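Side-chain contacts in flavin-dependent monooxygenase, oxygenase subunit HsaA (Rhodococcus sp., PDB 2RFQ), which catalyses the flavin-dependent ortho-hydroxylation of the phenolic secosteroid 3-HSA to the catechol 3,4-DHSA during bacterial cholesterol breakdown: residues E29-R34 / L355-R360; A71-A76 / M248-Y253. All coordinates share one frame; numbering follows the deposited sequence.

Contact 1 of 2, residues E29-R34 / L355-R360. With 1PS (3-pyridinium-1-ylpropane-1-sulfonate), chain E.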
ATOM      1  N   GLU A  29       2.123 -14.285 -31.631  1.00  9.47           N
ATOM      2  CA  GLU A  29       1.268 -14.436 -32.791  1.00  9.17           C
ATOM      3  C   GLU A  29      -0.214 -14.292 -32.411  1.00  8.95           C
ATOM      4  O   GLU A  29      -1.003 -13.642 -33.115  1.00  8.74           O
ATOM      5  CB  GLU A  29       1.518 -15.783 -33.482  1.00  9.27           C
ATOM      6  CG  GLU A  29       0.761 -15.912 -34.798  1.00  8.80           C
ATOM      7  CD  GLU A  29       1.274 -17.039 -35.683  1.00  8.28           C
ATOM      8  OE1 GLU A  29       2.507 -17.212 -35.763  1.00 10.77           O
ATOM      9  OE2 GLU A  29       0.437 -17.677 -36.348  1.00  9.14           O
ATOM     10  N   THR A  30      -0.588 -14.908 -31.295  1.00  8.46           N
ATOM     11  CA  THR A  30      -1.954 -14.828 -30.804  1.00  8.51           C
ATOM     12  C   THR A  30      -2.342 -13.367 -30.552  1.00  9.18           C
ATOM     13  O   THR A  30      -3.423 -12.932 -30.936  1.00 10.23           O
ATOM     14  CB  THR A  30      -2.081 -15.666 -29.521  1.00  9.11           C
ATOM     15  OG1 THR A  30      -1.839 -17.034 -29.882  1.00  9.21           O
ATOM     16  CG2 THR A  30      -3.486 -15.518 -28.891  1.00  9.93           C
ATOM     17  N   GLU A  31      -1.455 -12.597 -29.925  1.00  9.74           N
ATOM     18  CA  GLU A  31      -1.723 -11.166 -29.756  1.00 10.06           C
ATOM     19  C   GLU A  31      -1.868 -10.453 -31.104  1.00 10.05           C
ATOM     20  O   GLU A  31      -2.809  -9.705 -31.324  1.00 10.40           O
ATOM     21  CB  GLU A  31      -0.562 -10.498 -29.040  1.00 11.03           C
ATOM     22  CG  GLU A  31      -0.575 -10.551 -27.565  1.00 13.88           C
ATOM     23  CD  GLU A  31       0.219  -9.362 -27.040  1.00 15.54           C
ATOM     24  OE1 GLU A  31       1.453  -9.463 -27.023  1.00 14.94           O
ATOM     25  OE2 GLU A  31      -0.387  -8.328 -26.699  1.00 13.67           O
ATOM     26  N   ASP A  32      -0.897 -10.680 -31.991  1.00 10.27           N
ATOM     27  CA  ASP A  32      -0.857  -9.980 -33.283  1.00 11.16           C
ATOM     28  C   ASP A  32      -2.079 -10.238 -34.140  1.00 10.61           C
ATOM     29  O   ASP A  32      -2.579  -9.342 -34.845  1.00 12.35           O
ATOM     30  CB  ASP A  32       0.413 -10.391 -34.040  1.00 11.30           C
ATOM     31  CG  ASP A  32       1.688  -9.820 -33.423  1.00 13.81           C
ATOM     32  OD1 ASP A  32       1.618  -8.857 -32.616  1.00 16.31           O
ATOM     33  OD2 ASP A  32       2.773 -10.339 -33.737  1.00 16.44           O
ATOM     34  N   LEU A  33      -2.573 -11.479 -34.114  1.00  9.82           N
ATOM     35  CA  LEU A  33      -3.760 -11.840 -34.901  1.00 10.39           C
ATOM     36  C   LEU A  33      -5.075 -11.519 -34.182  1.00 10.10           C
ATOM     37  O   LEU A  33      -6.148 -11.641 -34.763  1.00 11.05           O
ATOM     38  CB  LEU A  33      -3.718 -13.324 -35.248  1.00  9.86           C
ATOM     39  CG  LEU A  33      -2.516 -13.740 -36.065  1.00 11.31           C
ATOM     40  CD1 LEU A  33      -2.472 -15.268 -36.155  1.00 13.63           C
ATOM     41  CD2 LEU A  33      -2.671 -13.107 -37.448  1.00 13.25           C
ATOM     42  N   ARG A  34      -4.984 -11.137 -32.897  1.00  9.76           N
ATOM     43  CA  ARG A  34      -6.188 -10.780 -32.095  1.00 10.71           C
ATOM     44  C   ARG A  34      -7.211 -11.934 -31.996  1.00 10.61           C
ATOM     45  O   ARG A  34      -8.426 -11.713 -31.897  1.00 10.81           O
ATOM     46  CB  ARG A  34      -6.851  -9.501 -32.639  1.00 11.16           C
ATOM     47  CG  ARG A  34      -5.905  -8.270 -32.671  1.00 12.21           C
ATOM     48  CD  ARG A  34      -6.661  -7.013 -33.228  1.00 13.43           C
ATOM     49  NE  ARG A  34      -7.189  -7.243 -34.580  1.00 12.79           N
ATOM     50  CZ  ARG A  34      -8.483  -7.387 -34.896  1.00 15.22           C
ATOM     51  NH1 ARG A  34      -9.445  -7.270 -33.978  1.00 15.23           N
ATOM     52  NH2 ARG A  34      -8.833  -7.636 -36.165  1.00 18.01           N
ATOM     53  N   LEU A 355       6.735 -10.863 -20.036  1.00  6.87           N
ATOM     54  CA  LEU A 355       6.284 -10.243 -18.787  1.00  7.21           C
ATOM     55  C   LEU A 355       5.384  -9.023 -19.043  1.00  6.98           C
ATOM     56  O   LEU A 355       4.330  -8.865 -18.356  1.00  8.16           O
ATOM     57  CB  LEU A 355       7.462  -9.922 -17.885  1.00  8.00           C
ATOM     58  CG  LEU A 355       7.196  -9.231 -16.557  1.00  7.53           C
ATOM     59  CD1 LEU A 355       6.288 -10.072 -15.638  1.00  8.37           C
ATOM     60  CD2 LEU A 355       8.549  -8.974 -15.851  1.00  7.60           C
ATOM     61  N   GLN A 356       5.771  -8.158 -19.994  1.00  7.31           N
ATOM     62  CA  GLN A 356       4.931  -6.993 -20.320  1.00  6.70           C
ATOM     63  C   GLN A 356       3.564  -7.445 -20.865  1.00  6.84           C
ATOM     64  O   GLN A 356       2.563  -6.745 -20.685  1.00  6.99           O
ATOM     65  CB  GLN A 356       5.614  -6.015 -21.280  1.00  7.14           C
ATOM     66  CG  GLN A 356       6.115  -6.647 -22.570  1.00  7.81           C
ATOM     67  CD  GLN A 356       5.063  -6.671 -23.691  1.00  9.99           C
ATOM     68  OE1 GLN A 356       4.258  -5.747 -23.824  1.00  8.56           O
ATOM     69  NE2 GLN A 356       5.115  -7.714 -24.546  1.00  9.24           N
ATOM     70  N   ARG A 357       3.542  -8.597 -21.550  1.00  6.32           N
ATOM     71  CA  ARG A 357       2.263  -9.143 -22.047  1.00  6.38           C
ATOM     72  C   ARG A 357       1.358  -9.595 -20.902  1.00  6.87           C
ATOM     73  O   ARG A 357       0.170  -9.269 -20.896  1.00  6.91           O
ATOM     74  CB  ARG A 357       2.500 -10.289 -23.032  1.00  6.53           C
ATOM     75  CG  ARG A 357       1.252 -10.586 -23.860  1.00  6.92           C
ATOM     76  CD  ARG A 357       1.461 -11.806 -24.713  1.00  8.27           C
ATOM     77  NE  ARG A 357       2.517 -11.579 -25.693  1.00 10.07           N
ATOM     78  CZ  ARG A 357       3.709 -12.166 -25.675  1.00  9.98           C
ATOM     79  NH1 ARG A 357       4.014 -13.050 -24.731  1.00  9.42           N
ATOM     80  NH2 ARG A 357       4.593 -11.879 -26.631  1.00 10.21           N
ATOM     81  N   PHE A 358       1.898 -10.366 -19.944  1.00  6.50           N
ATOM     82  CA  PHE A 358       1.097 -10.773 -18.788  1.00  6.29           C
ATOM     83  C   PHE A 358       0.589  -9.552 -18.042  1.00  7.09           C
ATOM     84  O   PHE A 358      -0.533  -9.547 -17.536  1.00  7.39           O
ATOM     85  CB  PHE A 358       1.945 -11.617 -17.851  1.00  6.28           C
ATOM     86  CG  PHE A 358       2.184 -13.041 -18.342  1.00  6.87           C
ATOM     87  CD1 PHE A 358       1.107 -13.908 -18.617  1.00  9.21           C
ATOM     88  CD2 PHE A 358       3.490 -13.527 -18.463  1.00  6.77           C
ATOM     89  CE1 PHE A 358       1.342 -15.236 -19.022  1.00  8.53           C
ATOM     90  CE2 PHE A 358       3.743 -14.842 -18.893  1.00  7.86           C
ATOM     91  CZ  PHE A 358       2.658 -15.705 -19.154  1.00  7.52           C
ATOM     92  N   TRP A 359       1.428  -8.513 -17.987  1.00  6.76           N
ATOM     93  CA  TRP A 359       1.074  -7.252 -17.304  1.00  7.03           C
ATOM     94  C   TRP A 359      -0.135  -6.607 -17.977  1.00  6.52           C
ATOM     95  O   TRP A 359      -1.141  -6.344 -17.321  1.00  6.37           O
ATOM     96  CB  TRP A 359       2.320  -6.328 -17.289  1.00  7.01           C
ATOM     97  CG  TRP A 359       2.134  -4.979 -16.669  1.00  5.88           C
ATOM     98  CD1 TRP A 359       1.857  -4.683 -15.349  1.00  7.91           C
ATOM     99  CD2 TRP A 359       2.204  -3.735 -17.357  1.00  7.59           C
ATOM    100  NE1 TRP A 359       1.759  -3.308 -15.181  1.00  8.21           N
ATOM    101  CE2 TRP A 359       1.969  -2.706 -16.396  1.00  7.98           C
ATOM    102  CE3 TRP A 359       2.447  -3.383 -18.691  1.00  8.37           C
ATOM    103  CZ2 TRP A 359       2.000  -1.337 -16.740  1.00  9.48           C
ATOM    104  CZ3 TRP A 359       2.467  -2.015 -19.036  1.00  9.53           C
ATOM    105  CH2 TRP A 359       2.226  -1.028 -18.074  1.00  9.12           C
ATOM    106  N   ARG A 360      -0.061  -6.390 -19.293  1.00  6.66           N
ATOM    107  CA  ARG A 360      -1.201  -5.789 -20.002  1.00  5.86           C
ATOM    108  C   ARG A 360      -2.425  -6.673 -19.953  1.00  5.95           C
ATOM    109  O   ARG A 360      -3.560  -6.196 -19.757  1.00  6.19           O
ATOM    110  CB  ARG A 360      -0.824  -5.506 -21.447  1.00  6.21           C
ATOM    111  CG  ARG A 360       0.163  -4.319 -21.549  1.00  7.40           C
ATOM    112  CD  ARG A 360       0.521  -4.029 -23.013  1.00  8.07           C
ATOM    113  NE  ARG A 360       1.324  -5.099 -23.618  1.00  8.46           N
ATOM    114  CZ  ARG A 360       0.865  -6.033 -24.452  1.00  8.06           C
ATOM    115  NH1 ARG A 360      -0.424  -6.076 -24.807  1.00  9.13           N
ATOM    116  NH2 ARG A 360       1.695  -6.948 -24.930  1.00 10.29           N
TER
HETATM  117  N1  1PS E 392      13.868  -9.870 -22.397  1.00 33.19           N
HETATM  118  C1  1PS E 392      13.969  -8.677 -23.032  1.00 33.64           C
HETATM  119  C2  1PS E 392      14.376  -8.610 -24.366  1.00 34.01           C
HETATM  120  C3  1PS E 392      14.167 -11.023 -23.031  1.00 33.84           C
HETATM  121  C4  1PS E 392      14.586 -11.014 -24.366  1.00 34.70           C
HETATM  122  C5  1PS E 392      14.686  -9.792 -25.039  1.00 33.90           C
HETATM  123  C6  1PS E 392      13.441  -9.926 -20.987  1.00 32.18           C
HETATM  124  C7  1PS E 392      11.962  -9.574 -20.824  1.00 28.26           C
HETATM  125  C8  1PS E 392      11.492  -9.803 -19.387  1.00 27.58           C
HETATM  126  S1  1PS E 392      10.893 -11.356 -19.150  1.00 29.07           S
HETATM  127  O1  1PS E 392      10.737 -11.481 -17.676  1.00 23.44           O
HETATM  128  O2  1PS E 392      11.844 -12.396 -19.625  1.00 28.85           O
HETATM  129  O3  1PS E 392       9.626 -11.506 -19.932  1.00 22.05           O
HETATM  130  O   HOH W   1       4.111  -7.658 -27.038  1.00 18.41           O

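Contact 2 of 2, residues A71-A76 / M248-Y253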
ATOM      1  N   ALA A  71      -6.832 -26.418 -14.256  1.00  7.26           N
ATOM      2  CA  ALA A  71      -6.512 -26.513 -15.699  1.00  7.61           C
ATOM      3  C   ALA A  71      -6.428 -25.120 -16.314  1.00  6.77           C
ATOM      4  O   ALA A  71      -5.497 -24.801 -17.071  1.00  7.33           O
ATOM      5  CB  ALA A  71      -7.546 -27.367 -16.413  1.00  8.26           C
ATOM      6  N   VAL A  72      -7.392 -24.275 -15.946  1.00  6.74           N
ATOM      7  CA  VAL A  72      -7.395 -22.877 -16.376  1.00  7.09           C
ATOM      8  C   VAL A  72      -6.127 -22.146 -15.954  1.00  7.17           C
ATOM      9  O   VAL A  72      -5.482 -21.474 -16.780  1.00  8.19           O
ATOM     10  CB  VAL A  72      -8.632 -22.149 -15.843  1.00  6.73           C
ATOM     11  CG1 VAL A  72      -8.511 -20.623 -16.071  1.00  7.76           C
ATOM     12  CG2 VAL A  72      -9.845 -22.663 -16.620  1.00  8.08           C
ATOM     13  N   ARG A  73      -5.791 -22.291 -14.679  1.00  7.55           N
ATOM     14  CA  ARG A  73      -4.581 -21.680 -14.130  0.50  6.97           C
ATOM     15  C   ARG A  73      -3.364 -22.069 -14.961  1.00  8.17           C
ATOM     16  O   ARG A  73      -2.548 -21.210 -15.329  1.00  8.49           O
ATOM     17  CB  ARG A  73      -4.364 -22.093 -12.681  0.50  7.51           C
ATOM     18  CG  ARG A  73      -3.198 -21.382 -12.050  0.50  4.87           C
ATOM     19  CD  ARG A  73      -2.993 -21.878 -10.656  0.50  2.00           C
ATOM     20  NE  ARG A  73      -2.293 -23.155 -10.672  0.50  4.77           N
ATOM     21  CZ  ARG A  73      -1.666 -23.680  -9.611  0.50  7.88           C
ATOM     22  NH1 ARG A  73      -1.642 -23.045  -8.429  0.50  5.61           N
ATOM     23  NH2 ARG A  73      -1.059 -24.856  -9.724  0.50 12.55           N
ATOM     24  N   LYS A  74      -3.248 -23.364 -15.268  1.00  7.17           N
ATOM     25  CA  LYS A  74      -2.123 -23.863 -16.073  1.00  8.39           C
ATOM     26  C   LYS A  74      -2.091 -23.223 -17.471  1.00  7.60           C
ATOM     27  O   LYS A  74      -1.054 -22.718 -17.903  1.00  8.46           O
ATOM     28  CB  LYS A  74      -2.225 -25.391 -16.189  1.00  8.92           C
ATOM     29  CG  LYS A  74      -1.083 -26.036 -16.908  1.00 10.48           C
ATOM     30  CD  LYS A  74      -1.290 -27.551 -17.091  1.00 11.98           C
ATOM     31  CE  LYS A  74      -1.339 -28.280 -15.770  1.00 15.74           C
ATOM     32  NZ  LYS A  74      -0.016 -28.324 -15.069  1.00 15.74           N
ATOM     33  N   ILE A  75      -3.219 -23.277 -18.185  1.00  7.19           N
ATOM     34  CA  ILE A  75      -3.255 -22.697 -19.544  1.00  7.00           C
ATOM     35  C   ILE A  75      -2.876 -21.223 -19.529  1.00  7.68           C
ATOM     36  O   ILE A  75      -2.037 -20.765 -20.336  1.00  7.81           O
ATOM     37  CB  ILE A  75      -4.631 -22.879 -20.200  1.00  7.38           C
ATOM     38  CG1 ILE A  75      -4.974 -24.372 -20.302  1.00  6.85           C
ATOM     39  CG2 ILE A  75      -4.667 -22.207 -21.589  1.00  7.74           C
ATOM     40  CD1 ILE A  75      -6.481 -24.588 -20.556  1.00  9.28           C
ATOM     41  N   ALA A  76      -3.488 -20.480 -18.614  1.00  7.49           N
ATOM     42  CA  ALA A  76      -3.256 -19.027 -18.530  1.00  7.63           C
ATOM     43  C   ALA A  76      -1.815 -18.674 -18.178  1.00  7.77           C
ATOM     44  O   ALA A  76      -1.369 -17.563 -18.479  1.00  8.24           O
ATOM     45  CB  ALA A  76      -4.217 -18.412 -17.510  1.00  7.39           C
HETATM   46  N   MSE A 248      -2.080 -16.117 -15.046  1.00  6.94           N
HETATM   47  CA  MSE A 248      -1.197 -15.124 -15.671  1.00  7.92           C
HETATM   48  C   MSE A 248      -0.091 -14.707 -14.696  1.00  6.85           C
HETATM   49  O   MSE A 248       1.076 -14.550 -15.098  1.00  7.52           O
HETATM   50  CB  MSE A 248      -2.001 -13.910 -16.160  1.00  7.22           C
HETATM   51  CG  MSE A 248      -2.840 -14.247 -17.381  1.00  7.02           C
HETATM   52 SE   MSE A 248      -3.938 -12.635 -17.739  1.00 13.92          SE
HETATM   53  CE  MSE A 248      -5.665 -13.511 -18.167  1.00  8.40           C
ATOM     54  N   ALA A 249      -0.438 -14.597 -13.410  1.00  6.49           N
ATOM     55  CA  ALA A 249       0.531 -14.184 -12.397  1.00  6.63           C
ATOM     56  C   ALA A 249       1.581 -15.281 -12.199  1.00  6.76           C
ATOM     57  O   ALA A 249       2.792 -14.984 -12.069  1.00  7.30           O
ATOM     58  CB  ALA A 249      -0.198 -13.802 -11.082  1.00  6.77           C
ATOM     59  N   TYR A 250       1.148 -16.542 -12.182  1.00  6.42           N
ATOM     60  CA  TYR A 250       2.112 -17.657 -12.108  1.00  7.75           C
ATOM     61  C   TYR A 250       3.091 -17.605 -13.287  1.00  7.52           C
ATOM     62  O   TYR A 250       4.325 -17.763 -13.120  1.00  7.73           O
ATOM     63  CB  TYR A 250       1.412 -19.016 -12.077  1.00  7.29           C
ATOM     64  CG  TYR A 250       0.936 -19.438 -10.700  1.00  8.33           C
ATOM     65  CD1 TYR A 250      -0.323 -19.078 -10.251  1.00  8.71           C
ATOM     66  CD2 TYR A 250       1.767 -20.151  -9.841  1.00  9.93           C
ATOM     67  CE1 TYR A 250      -0.791 -19.483  -8.990  1.00  8.69           C
ATOM     68  CE2 TYR A 250       1.326 -20.546  -8.559  1.00  9.12           C
ATOM     69  CZ  TYR A 250       0.034 -20.183  -8.150  1.00  7.88           C
ATOM     70  OH  TYR A 250      -0.430 -20.551  -6.905  1.00  9.51           O
ATOM     71  N   GLY A 251       2.549 -17.352 -14.476  1.00  7.68           N
ATOM     72  CA  GLY A 251       3.361 -17.320 -15.700  1.00  7.52           C
ATOM     73  C   GLY A 251       4.347 -16.169 -15.653  1.00  7.90           C
ATOM     74  O   GLY A 251       5.527 -16.340 -16.000  1.00  8.63           O
ATOM     75  N   ALA A 252       3.857 -15.009 -15.219  1.00  7.80           N
ATOM     76  CA  ALA A 252       4.696 -13.815 -15.095  1.00  8.49           C
ATOM     77  C   ALA A 252       5.816 -14.075 -14.091  1.00  8.24           C
ATOM     78  O   ALA A 252       6.989 -13.713 -14.321  1.00  8.82           O
ATOM     79  CB  ALA A 252       3.861 -12.628 -14.657  1.00  8.39           C
ATOM     80  N   TYR A 253       5.451 -14.673 -12.960  1.00  7.66           N
ATOM     81  CA  TYR A 253       6.445 -15.003 -11.919  1.00  7.63           C
ATOM     82  C   TYR A 253       7.547 -15.933 -12.461  1.00  8.80           C
ATOM     83  O   TYR A 253       8.751 -15.656 -12.323  1.00  9.33           O
ATOM     84  CB  TYR A 253       5.728 -15.646 -10.730  1.00  7.53           C
ATOM     85  CG  TYR A 253       6.708 -15.979  -9.640  1.00  6.78           C
ATOM     86  CD1 TYR A 253       7.125 -14.998  -8.737  1.00  6.80           C
ATOM     87  CD2 TYR A 253       7.264 -17.259  -9.548  1.00  8.59           C
ATOM     88  CE1 TYR A 253       8.073 -15.304  -7.747  1.00  7.19           C
ATOM     89  CE2 TYR A 253       8.213 -17.582  -8.536  1.00  7.53           C
ATOM     90  CZ  TYR A 253       8.607 -16.586  -7.661  1.00  7.83           C
ATOM     91  OH  TYR A 253       9.531 -16.892  -6.675  1.00  9.43           O
TER

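Contact 1 of 2, residues E29-R34 / L355-R360
E31 reaches from its helix between R357 and R360, a clear case of one buried carboxylate shared by two arginines. R360 meets it end-on and almost coplanar, the two planes 18° apart: NH1 and NH2 converge on the syn side of E31 OE2, at 2.9 Å and 3.1 Å. R357 comes differently, its NE standing above the carboxylate plane, 2.7 Å from E31 OE1. With CG anti to the backbone N (chi1 -163°), the R357 chain runs extended past E31 OE1, and the bend at chi3 then turns NE onto that oxygen. Q356 OE1, gripped side-on by NE and NH2 of R360, fixes the rotation of that guanidinium, while a water links E31 OE1 to Q356 NE2. With an alanine here in place of E31, the two buried guanidinium groups would probably lose their common countercharge, keeping neutral partners: R357 NH2 also bonds to Q28 OE1, and R360 NH1 to the backbone O of V185. The tight part is this buried network; E29, D32 and L33 of the same helix are exposed and take no part in it. Helix 27-33 thus meets helix 354-365, which itself packs on helices 233-266 and 316-344 and, through W359, on W359 of a second subunit.

Contact 2 of 2, residues A71-A76 / M248-Y253
R73 holds the CZ of its guanidinium over one face of the Y250 ring, an example of how a cation-pi pair can bridge two helices. R73 is modelled in two conformers, so the pair holds for the one described and is less certain for the other. CZ of R73 sits 4.4 Å from the centroid of the Y250 ring, 21° off its normal and shifted toward the rim, and the two planes are 54° apart, so the groups are tilted rather than stacked flat. The aliphatic part shares the work, with R73 CD 3.7 Å from Y250 CE1. An extended start, CG anti to the backbone N (chi1 -175°), followed by a bend at chi3, carries the cation across the ring. W294 offers it a second aromatic partner. At the other end the backbones close up: A76 O lies 3.7 Å from M248 CA. M248, a selenomethionine in this crystal, starts away from A76 and packs on F358 and on W84, an FMN-binding residue by similarity. The arrangement fits the acyl-CoA dehydrogenase fold, in which the N-terminal helical domain, here helix 65-76, packs against the C-terminal helical bundle, here helix 233-266, close to the probable flavin site.

How the contacts relate
Both contacts join helices of the N-terminal domain to helices of the C-terminal domain, but by different chemistry. Contact 1 is fully buried although its centre lies about 17 Å from the centre of the chain, and it depends on one carboxylate shared by two arginines, with a bridging water. Contact 2, about 12 Å from that centre, is only partly buried: a tilted cation-pi pair of partly exposed residues forms one end, and close backbone packing the inner one. F358 connects them, since its ring, set on the helix of contact 1, packs against A76, M248, G251 and A252 of contact 2. Helix 354-365 therefore offers polar side chains to one N-terminal helix and an aromatic one to the other junction.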